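PDB 4WB0: broad specificity aminotransferase from Leishmania mexicana, which probably catalyses pyridoxal-phosphate-dependent transamination with relaxed substrate selectivity, aspartate and 2-oxoglutarate being a likely substrate pair, and works as a homodimer. Local coordinates for residues 58-63 and 318-323; 88-93 and 255-260; 261-266 and 305-310. All coordinates share one frame; numbering follows the deposited sequence.

Interaction 1. Residues 58-63 and 318-323; sequences LRVVRK and KEWEAE
The carboxylate oxygen OE2 of Glu323 accepts the backbone N-H of Arg59 at 2.8 Å, a nearly straight bond (N-H...O 163°). A carboxylate from the first third of helix 314-344 thus meets the N-terminus of helix 59-71, where Leu58 is the N-cap residue; the positive end of the helix dipole should favour its negative charge. OE1 of Glu323 accepts from Val60 N at 3.1 Å, and both oxygens use their syn lone pairs. OE2 also forms a salt bridge with NH1 of Arg59 at 3.2 Å. This one is electrostatic alone, because the oxygen lies well out of the guanidinium plane. The two short helical segments run roughly antiparallel, with axes 9.8 Å apart and at 151°. With CG of Glu323 anti to its backbone N (chi1 -169°) and the chain extended beyond, the carboxylate reaches across the gap.

Beside these bonds the packing is apolar. Leu58 CD2 meets the Trp320 indole at its edge, 3.6 Å from CD1, while NE1 of the same ring is bonded to Asn260 O. Val60 CG1 lies against Glu319 CB at 3.6 Å. Nearer the solvent a second salt bridge forms: Lys63 NZ sits 3.0 Å from Glu319 OE2, on its syn side, and Lys318 NZ lies 3.5 Å from Glu319 OE1.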
loop_
_atom_site.group_PDB
_atom_site.type_symbol
_atom_site.label_atom_id
_atom_site.label_comp_id
_atom_site.label_asym_id
_atom_site.label_seq_id
_atom_site.Cartn_x
_atom_site.Cartn_y
_atom_site.Cartn_z
ATOM N N LEU A 58 -5.418 -5.390 21.420
ATOM C CA LEU A 58 -6.727 -5.525 22.027
ATOM C C LEU A 58 -7.084 -7.006 22.230
ATOM O O LEU A 58 -6.728 -7.885 21.439
ATOM C CB LEU A 58 -7.800 -4.854 21.170
ATOM C CG LEU A 58 -8.055 -3.365 21.478
ATOM C CD1 LEU A 58 -6.813 -2.587 21.179
ATOM C CD2 LEU A 58 -9.240 -2.794 20.661
ATOM N N ARG A 59 -7.814 -7.249 23.303
ATOM C CA ARG A 59 -8.238 -8.596 23.603
ATOM C C ARG A 59 -9.118 -9.110 22.513
ATOM O O ARG A 59 -9.006 -10.291 22.177
ATOM C CB ARG A 59 -9.001 -8.700 24.939
ATOM C CG ARG A 59 -8.189 -8.251 26.133
ATOM C CD ARG A 59 -9.067 -8.180 27.391
ATOM N NE ARG A 59 -8.555 -7.172 28.320
ATOM C CZ ARG A 59 -8.988 -5.918 28.409
ATOM N NH1 ARG A 59 -9.980 -5.475 27.634
ATOM N NH2 ARG A 59 -8.419 -5.105 29.292
ATOM N N VAL A 60 -9.949 -8.267 21.915
ATOM C CA VAL A 60 -10.803 -8.797 20.834
ATOM C C VAL A 60 -9.991 -9.082 19.573
ATOM O O VAL A 60 -10.329 -9.964 18.771
ATOM C CB VAL A 60 -11.948 -7.860 20.436
ATOM C CG1 VAL A 60 -12.917 -7.735 21.487
ATOM C CG2 VAL A 60 -11.402 -6.446 20.061
ATOM N N VAL A 61 -8.890 -8.366 19.383
ATOM C CA VAL A 61 -8.062 -8.656 18.233
ATOM C C VAL A 61 -7.344 -10.015 18.474
ATOM O O VAL A 61 -7.206 -10.807 17.553
ATOM C CB VAL A 61 -7.016 -7.477 17.954
ATOM C CG1 VAL A 61 -5.890 -8.016 17.060
ATOM C CG2 VAL A 61 -7.739 -6.290 17.257
ATOM N N ARG A 62 -6.890 -10.277 19.685
ATOM C CA ARG A 62 -6.338 -11.603 20.014
ATOM C C ARG A 62 -7.368 -12.709 19.759
ATOM O O ARG A 62 -7.008 -13.782 19.248
ATOM C CB ARG A 62 -5.873 -11.704 21.456
ATOM C CG ARG A 62 -4.609 -10.898 21.839
ATOM C CD ARG A 62 -3.440 -11.137 20.925
ATOM N NE ARG A 62 -2.211 -10.681 21.571
ATOM C CZ ARG A 62 -1.121 -10.251 20.952
ATOM N NH1 ARG A 62 -1.104 -10.150 19.624
ATOM N NH2 ARG A 62 -0.043 -9.914 21.674
ATOM N N LYS A 63 -8.635 -12.452 20.067
ATOM C CA LYS A 63 -9.669 -13.451 19.763
ATOM C C LYS A 63 -9.819 -13.660 18.252
ATOM O O LYS A 63 -9.944 -14.810 17.796
ATOM C CB LYS A 63 -11.016 -13.038 20.377
ATOM C CG LYS A 63 -11.078 -13.286 21.850
ATOM C CD LYS A 63 -12.438 -12.917 22.400
ATOM C CE LYS A 63 -12.518 -13.051 23.910
ATOM N NZ LYS A 63 -13.955 -13.121 24.315
ATOM N N LYS A 318 -19.563 -6.086 20.445
ATOM C CA LYS A 318 -19.908 -5.468 21.720
ATOM C C LYS A 318 -18.708 -5.481 22.650
ATOM O O LYS A 318 -18.424 -4.482 23.349
ATOM C CB LYS A 318 -21.145 -6.172 22.304
ATOM C CG LYS A 318 -20.999 -6.866 23.631
ATOM C CD LYS A 318 -20.532 -8.313 23.433
ATOM C CE LYS A 318 -21.046 -9.266 24.503
ATOM N NZ LYS A 318 -20.415 -10.618 24.378
ATOM N N GLU A 319 -17.939 -6.557 22.643
ATOM C CA GLU A 319 -16.701 -6.560 23.423
ATOM C C GLU A 319 -15.741 -5.457 22.953
ATOM O O GLU A 319 -15.056 -4.782 23.766
ATOM C CB GLU A 319 -16.012 -7.908 23.358
ATOM C CG GLU A 319 -16.718 -8.920 24.246
ATOM C CD GLU A 319 -16.254 -10.359 24.011
ATOM O OE1 GLU A 319 -16.958 -11.298 24.447
ATOM O OE2 GLU A 319 -15.182 -10.542 23.384
ATOM N N TRP A 320 -15.647 -5.285 21.643
ATOM C CA TRP A 320 -14.764 -4.240 21.106
ATOM C C TRP A 320 -15.194 -2.866 21.576
ATOM O O TRP A 320 -14.385 -2.063 22.020
ATOM C CB TRP A 320 -14.749 -4.250 19.574
ATOM C CG TRP A 320 -13.911 -3.158 19.025
ATOM C CD1 TRP A 320 -12.653 -2.785 19.442
ATOM C CD2 TRP A 320 -14.254 -2.292 17.954
ATOM N NE1 TRP A 320 -12.222 -1.728 18.686
ATOM C CE2 TRP A 320 -13.190 -1.407 17.772
ATOM C CE3 TRP A 320 -15.375 -2.185 17.131
ATOM C CZ2 TRP A 320 -13.199 -0.423 16.781
ATOM C CZ3 TRP A 320 -15.403 -1.190 16.179
ATOM C CH2 TRP A 320 -14.318 -0.338 15.998
ATOM N N GLU A 321 -16.465 -2.559 21.422
ATOM C CA GLU A 321 -16.940 -1.251 21.858
ATOM C C GLU A 321 -16.685 -1.012 23.352
ATOM O O GLU A 321 -16.305 0.082 23.739
ATOM C CB GLU A 321 -18.400 -1.083 21.476
ATOM C CG GLU A 321 -18.537 -1.087 19.920
ATOM C CD GLU A 321 -19.874 -0.518 19.399
ATOM O OE1 GLU A 321 -20.386 -0.983 18.361
ATOM O OE2 GLU A 321 -20.405 0.428 20.010
ATOM N N ALA A 322 -16.801 -2.036 24.190
ATOM C CA ALA A 322 -16.505 -1.868 25.623
ATOM C C ALA A 322 -14.999 -1.603 25.864
ATOM O O ALA A 322 -14.618 -0.767 26.699
ATOM C CB ALA A 322 -16.985 -3.112 26.404
ATOM N N GLU A 323 -14.143 -2.297 25.116
ATOM C CA GLU A 323 -12.717 -2.140 25.215
ATOM C C GLU A 323 -12.272 -0.707 24.800
ATOM O O GLU A 323 -11.461 -0.058 25.474
ATOM C CB GLU A 323 -12.067 -3.227 24.358
ATOM C CG GLU A 323 -10.630 -3.387 24.528
ATOM C CD GLU A 323 -10.078 -4.786 24.165
ATOM O OE1 GLU A 323 -10.712 -5.623 23.399
ATOM O OE2 GLU A 323 -8.936 -5.022 24.659
#

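Interaction 2. Residues 88-93 and 255-260; sequences DEAVKM and QSFSKN. With CAC (cacodylate ion), chain C.
Helix 84-95 passes beside the end of strand 252-256, and the nearest CA atoms, those of Ala90 and Gln255, are 8.3 Å apart. Gln255, extended and with CG anti to its backbone N, spans this distance and donates NE2 to Ala90 O at 3.1 Å. The bond is fairly straight (157°) and lies close to the amide plane of Gln255, but the donor stands 53° out of the carbonyl plane, so it meets no lone pair directly. At the other end of the amide, OE1 accepts from Thr270 OG1, which together with the NE2 bond fixes which way round the amide lies; Ala90 CB packs against OE1 at 3.4 Å.

Next to the amide, Phe257 and Met93 reach toward each other tip to tip. The thioether turns at chi3 (76°), and the methyl CE lands 3.5 Å from Phe257 CE2. Its sulfur SD is 5.0 Å from the ring centroid, an oblique Met-aromatic contact. Ala90 CB completes the apolar seat, 3.7 Å from Phe257 CZ, and the ring of Phe86 also meets that of Phe257.

Phe257 sits inside an ST turn, Ser258 N donating to Ser256 OG at 3.0 Å. Ser258 OG then donates to O1 of a cacodylate ion at 2.6 Å, a group probably from the crystallisation liquor that also bonds to Thr113, Arg267 and the neighbouring subunit. Gln255 to Asn260 carry the Ser-x-Ser-Lys sequence of class I aminotransferases, and Lys259 probably corresponds to the lysine that in relatives forms the Schiff base with pyridoxal phosphate; the cacodylate position is consistent with the cofactor's phosphate site.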
loop_
_atom_site.group_PDB
_atom_site.type_symbol
_atom_site.label_atom_id
_atom_site.label_comp_id
_atom_site.label_asym_id
_atom_site.label_seq_id
_atom_site.Cartn_x
_atom_site.Cartn_y
_atom_site.Cartn_z
ATOM N N ASP A 88 -17.906 -3.210 3.587
ATOM C CA ASP A 88 -19.299 -3.003 3.950
ATOM C C ASP A 88 -19.500 -2.734 5.427
ATOM O O ASP A 88 -20.280 -1.853 5.797
ATOM C CB ASP A 88 -20.164 -4.219 3.526
ATOM C CG ASP A 88 -20.290 -4.353 1.980
ATOM O OD1 ASP A 88 -19.905 -3.416 1.217
ATOM O OD2 ASP A 88 -20.779 -5.408 1.526
ATOM N N GLU A 89 -18.910 -3.552 6.296
ATOM C CA GLU A 89 -19.046 -3.309 7.714
ATOM C C GLU A 89 -18.415 -1.968 8.138
ATOM O O GLU A 89 -18.897 -1.297 9.038
ATOM C CB GLU A 89 -18.397 -4.449 8.486
ATOM C CG GLU A 89 -19.168 -5.776 8.355
ATOM C CD GLU A 89 -20.484 -5.855 9.147
ATOM O OE1 GLU A 89 -21.150 -6.929 9.030
ATOM O OE2 GLU A 89 -20.878 -4.900 9.880
ATOM N N ALA A 90 -17.287 -1.620 7.548
ATOM C CA ALA A 90 -16.581 -0.423 7.918
ATOM C C ALA A 90 -17.365 0.842 7.561
ATOM O O ALA A 90 -17.432 1.790 8.376
ATOM C CB ALA A 90 -15.208 -0.417 7.281
ATOM N N VAL A 91 -18.006 0.833 6.408
ATOM C CA VAL A 91 -18.798 1.978 5.983
ATOM C C VAL A 91 -20.066 2.066 6.863
ATOM O O VAL A 91 -20.546 3.141 7.235
ATOM C CB VAL A 91 -19.152 1.833 4.511
ATOM C CG1 VAL A 91 -20.214 2.825 4.142
ATOM C CG2 VAL A 91 -17.906 1.994 3.655
ATOM N N LYS A 92 -20.589 0.904 7.215
ATOM C CA LYS A 92 -21.732 0.871 8.096
ATOM C C LYS A 92 -21.403 1.413 9.480
ATOM O O LYS A 92 -22.259 2.012 10.124
ATOM C CB LYS A 92 -22.297 -0.559 8.198
ATOM C CG LYS A 92 -23.374 -0.810 7.142
ATOM C CD LYS A 92 -23.407 -2.257 6.615
ATOM C CE LYS A 92 -23.748 -3.251 7.708
ATOM N NZ LYS A 92 -23.948 -4.633 7.146
ATOM N N MET A 93 -20.193 1.182 9.957
ATOM C CA MET A 93 -19.782 1.700 11.282
ATOM C C MET A 93 -19.804 3.233 11.328
ATOM O O MET A 93 -20.211 3.831 12.316
ATOM C CB MET A 93 -18.362 1.218 11.645
ATOM C CG MET A 93 -17.834 1.688 13.042
ATOM S SD MET A 93 -16.103 1.188 13.289
ATOM C CE MET A 93 -15.292 2.392 12.271
ATOM N N GLN A 255 -11.017 6.628 6.187
ATOM C CA GLN A 255 -11.237 5.942 7.452
ATOM C C GLN A 255 -10.045 5.070 7.801
ATOM O O GLN A 255 -9.525 4.386 6.917
ATOM C CB GLN A 255 -12.482 5.117 7.322
ATOM C CG GLN A 255 -12.831 4.296 8.467
ATOM C CD GLN A 255 -14.114 3.553 8.149
ATOM O OE1 GLN A 255 -14.179 2.781 7.172
ATOM N NE2 GLN A 255 -15.141 3.825 8.917
ATOM N N SER A 256 -9.679 5.065 9.071
ATOM C CA SER A 256 -8.588 4.259 9.648
ATOM C C SER A 256 -9.055 3.398 10.834
ATOM O O SER A 256 -9.861 3.850 11.654
ATOM C CB SER A 256 -7.474 5.148 10.109
ATOM O OG SER A 256 -6.442 4.418 10.800
ATOM N N PHE A 257 -8.534 2.177 10.902
ATOM C CA PHE A 257 -8.686 1.293 12.056
ATOM C C PHE A 257 -7.405 1.161 12.884
ATOM O O PHE A 257 -7.291 0.307 13.771
ATOM C CB PHE A 257 -9.195 -0.055 11.565
ATOM C CG PHE A 257 -10.626 0.001 11.165
ATOM C CD1 PHE A 257 -10.955 0.349 9.877
ATOM C CD2 PHE A 257 -11.643 -0.217 12.083
ATOM C CE1 PHE A 257 -12.235 0.468 9.496
ATOM C CE2 PHE A 257 -12.980 -0.107 11.676
ATOM C CZ PHE A 257 -13.255 0.265 10.372
ATOM N N SER A 258 -6.397 1.993 12.607
ATOM C CA SER A 258 -5.149 1.882 13.351
ATOM C C SER A 258 -5.332 2.148 14.821
ATOM O O SER A 258 -4.778 1.440 15.669
ATOM C CB SER A 258 -4.106 2.870 12.815
ATOM O OG SER A 258 -3.781 2.532 11.473
ATOM N N LYS A 259 -6.052 3.227 15.128
ATOM C CA LYS A 259 -6.122 3.656 16.508
ATOM C C LYS A 259 -7.257 3.002 17.305
ATOM O O LYS A 259 -6.995 2.557 18.425
ATOM C CB LYS A 259 -6.232 5.199 16.594
ATOM C CG LYS A 259 -4.875 5.954 16.358
ATOM C CD LYS A 259 -4.878 6.574 14.983
ATOM C CE LYS A 259 -3.438 6.836 14.429
ATOM N NZ LYS A 259 -2.536 7.540 15.352
ATOM N N ASN A 260 -8.485 2.960 16.755
ATOM C CA ASN A 260 -9.639 2.461 17.507
ATOM C C ASN A 260 -9.659 0.931 17.607
ATOM O O ASN A 260 -10.246 0.393 18.526
ATOM C CB ASN A 260 -10.982 2.980 16.922
ATOM C CG ASN A 260 -11.165 2.749 15.416
ATOM O OD1 ASN A 260 -10.523 1.904 14.780
ATOM N ND2 ASN A 260 -12.061 3.538 14.841
HETATM AS AS CAC C . -2.639 5.869 9.632
HETATM O O1 CAC C . -2.212 4.464 10.609
HETATM O O2 CAC C . -2.339 5.605 7.954
HETATM C C1 CAC C . -4.453 6.488 10.014
HETATM C C2 CAC C . -1.470 7.347 10.162
#

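Interaction 3. Residues 261-266 and 305-310; sequences MGLYSE and RLAHLI
Leu306 is the first residue of 305-310 to meet the loop: its CD1 lies 4.3 Å from Leu263 CD2, a loose contact of branch ends. The contact belongs to the large domain of the class I aminotransferase fold: residues 261-266 lie in the connection between the antiparallel strands 252-256 and 268-274, and helix 301-312 packs against that connection. No hydrogen bond joins the two segments; the contact is apolar packing that buries 226 Å², both sides summed.

One residue on, Ala307 lets the loop come closest. Its small CB touches Met261 SD at 3.6 Å and Leu263 CD1 at 4.3 Å, and it also packs on Phe86. Met261 reaches this point with a chi1 of -142°, away from the staggered positions, and its chain bends again at the sulfur.

The loop is held in shape by Glu266 N donating to Leu263 O at 3.0 Å. Its far side belongs to the dimer interface: the Tyr264 ring meets an aromatic side chain of the neighbouring subunit edge-to-face, and Glu266 OE1 is bonded to that subunit's backbone.

A turn further along the helix, Ile310 and Met261 slide past each other in opposite directions, and both also touch Trp320. With CG2 of Ile310 anti to its backbone N, that methyl lies 3.9 Å from Met261 CE, while the other branch brings Ile310 CD1 to 4.1 Å from Met261 SD.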
loop_
_atom_site.group_PDB
_atom_site.type_symbol
_atom_site.label_atom_id
_atom_site.label_comp_id
_atom_site.label_asym_id
_atom_site.label_seq_id
_atom_site.Cartn_x
_atom_site.Cartn_y
_atom_site.Cartn_z
ATOM N N MET A 261 -8.963 0.230 16.719
ATOM C CA MET A 261 -8.825 -1.227 16.852
ATOM C C MET A 261 -7.375 -1.646 17.145
ATOM O O MET A 261 -7.094 -2.806 17.340
ATOM C CB MET A 261 -9.404 -1.867 15.563
ATOM C CG MET A 261 -10.142 -3.107 15.757
ATOM S SD MET A 261 -10.877 -3.681 14.171
ATOM C CE MET A 261 -12.618 -3.200 14.278
ATOM N N GLY A 262 -6.457 -0.669 17.151
ATOM C CA GLY A 262 -5.079 -0.901 17.417
ATOM C C GLY A 262 -4.350 -1.674 16.332
ATOM O O GLY A 262 -3.344 -2.322 16.607
ATOM N N LEU A 263 -4.859 -1.600 15.127
ATOM C CA LEU A 263 -4.296 -2.390 14.028
ATOM C C LEU A 263 -3.258 -1.555 13.266
ATOM O O LEU A 263 -3.212 -1.616 12.056
ATOM C CB LEU A 263 -5.423 -2.837 13.094
ATOM C CG LEU A 263 -6.290 -3.902 13.764
ATOM C CD1 LEU A 263 -7.410 -4.228 12.751
ATOM C CD2 LEU A 263 -5.447 -5.118 14.164
ATOM N N TYR A 264 -2.411 -0.818 13.991
ATOM C CA TYR A 264 -1.473 0.114 13.343
ATOM C C TYR A 264 -0.636 -0.572 12.238
ATOM O O TYR A 264 -0.511 -0.048 11.143
ATOM C CB TYR A 264 -0.491 0.723 14.351
ATOM C CG TYR A 264 -1.137 1.337 15.596
ATOM C CD1 TYR A 264 -1.384 0.580 16.723
ATOM C CD2 TYR A 264 -1.471 2.686 15.630
ATOM C CE1 TYR A 264 -1.997 1.162 17.883
ATOM C CE2 TYR A 264 -2.082 3.257 16.741
ATOM C CZ TYR A 264 -2.330 2.495 17.870
ATOM O OH TYR A 264 -2.942 3.076 18.978
ATOM N N SER A 265 -0.092 -1.735 12.554
ATOM C CA SER A 265 0.830 -2.412 11.669
ATOM C C SER A 265 0.148 -3.092 10.502
ATOM O O SER A 265 0.860 -3.502 9.584
ATOM C CB SER A 265 1.660 -3.431 12.412
ATOM O OG SER A 265 0.843 -4.331 13.134
ATOM N N GLU A 266 -1.178 -3.210 10.494
ATOM C CA GLU A 266 -1.799 -4.029 9.457
ATOM C C GLU A 266 -2.447 -3.156 8.374
ATOM O O GLU A 266 -2.782 -3.672 7.310
ATOM C CB GLU A 266 -2.764 -5.069 10.065
ATOM C CG GLU A 266 -2.030 -6.148 10.926
ATOM C CD GLU A 266 -0.649 -6.619 10.359
ATOM O OE1 GLU A 266 -0.500 -6.905 9.112
ATOM O OE2 GLU A 266 0.306 -6.656 11.197
ATOM N N ARG A 305 -9.459 -8.683 7.229
ATOM C CA ARG A 305 -10.131 -9.930 7.706
ATOM C C ARG A 305 -10.331 -9.906 9.213
ATOM O O ARG A 305 -11.427 -10.193 9.728
ATOM C CB ARG A 305 -9.324 -11.129 7.295
ATOM C CG ARG A 305 -9.440 -11.431 5.788
ATOM C CD ARG A 305 -8.564 -12.587 5.406
ATOM N NE ARG A 305 -8.863 -12.992 4.025
ATOM C CZ ARG A 305 -8.097 -13.836 3.339
ATOM N NH1 ARG A 305 -6.976 -14.317 3.885
ATOM N NH2 ARG A 305 -8.438 -14.202 2.116
ATOM N N LEU A 306 -9.301 -9.488 9.954
ATOM C CA LEU A 306 -9.449 -9.364 11.385
ATOM C C LEU A 306 -10.559 -8.354 11.767
ATOM O O LEU A 306 -11.410 -8.618 12.682
ATOM C CB LEU A 306 -8.143 -8.922 12.093
ATOM C CG LEU A 306 -6.976 -9.853 12.064
ATOM C CD1 LEU A 306 -5.733 -9.103 12.694
ATOM C CD2 LEU A 306 -7.280 -11.138 12.862
ATOM N N ALA A 307 -10.511 -7.184 11.149
ATOM C CA ALA A 307 -11.505 -6.173 11.459
ATOM C C ALA A 307 -12.888 -6.574 11.050
ATOM O O ALA A 307 -13.875 -6.245 11.768
ATOM C CB ALA A 307 -11.177 -4.817 10.808
ATOM N N HIS A 308 -13.004 -7.328 9.960
ATOM C CA HIS A 308 -14.362 -7.747 9.590
ATOM C C HIS A 308 -14.957 -8.656 10.682
ATOM O O HIS A 308 -16.144 -8.552 11.033
ATOM C CB HIS A 308 -14.404 -8.471 8.231
ATOM C CG HIS A 308 -15.657 -9.254 8.044
ATOM N ND1 HIS A 308 -15.716 -10.621 8.253
ATOM C CD2 HIS A 308 -16.926 -8.847 7.776
ATOM C CE1 HIS A 308 -16.971 -11.015 8.108
ATOM N NE2 HIS A 308 -17.715 -9.958 7.812
ATOM N N LEU A 309 -14.179 -9.579 11.218
ATOM C CA LEU A 309 -14.726 -10.465 12.243
ATOM C C LEU A 309 -15.205 -9.697 13.474
ATOM O O LEU A 309 -16.208 -10.027 14.084
ATOM C CB LEU A 309 -13.695 -11.517 12.637
ATOM C CG LEU A 309 -13.254 -12.439 11.504
ATOM C CD1 LEU A 309 -12.302 -13.396 12.168
ATOM C CD2 LEU A 309 -14.441 -13.186 10.892
ATOM N N ILE A 310 -14.445 -8.677 13.850
ATOM C CA ILE A 310 -14.751 -7.906 15.021
ATOM C C ILE A 310 -15.978 -7.015 14.769
ATOM O O ILE A 310 -16.839 -6.919 15.626
ATOM C CB ILE A 310 -13.553 -7.064 15.424
ATOM C CG1 ILE A 310 -12.424 -8.009 15.915
ATOM C CG2 ILE A 310 -13.927 -6.096 16.508
ATOM C CD1 ILE A 310 -11.055 -7.340 15.967
#

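How the interactions relate
From the N terminus, helix 59-71 opens the widest loop, which interaction 1 closes 255 residues later on helix 314-344. Interactions 2 and 3 nest inside it, in series: 88-93 meets 255-260, and the directly following 261-266 then meets 305-310. No contacts cross. The connection between strands 252-256 and 268-274 is thus shared: the strand end and Phe257 pack on helix 84-95, Met261 and Leu263 on helix 301-312. Trp320 of interaction 1 joins all three, with CH2 3.6 Å from Met93 SD and 3.7 Å from Met261 CE. Together they tie the central sheet's loop to four surrounding helices.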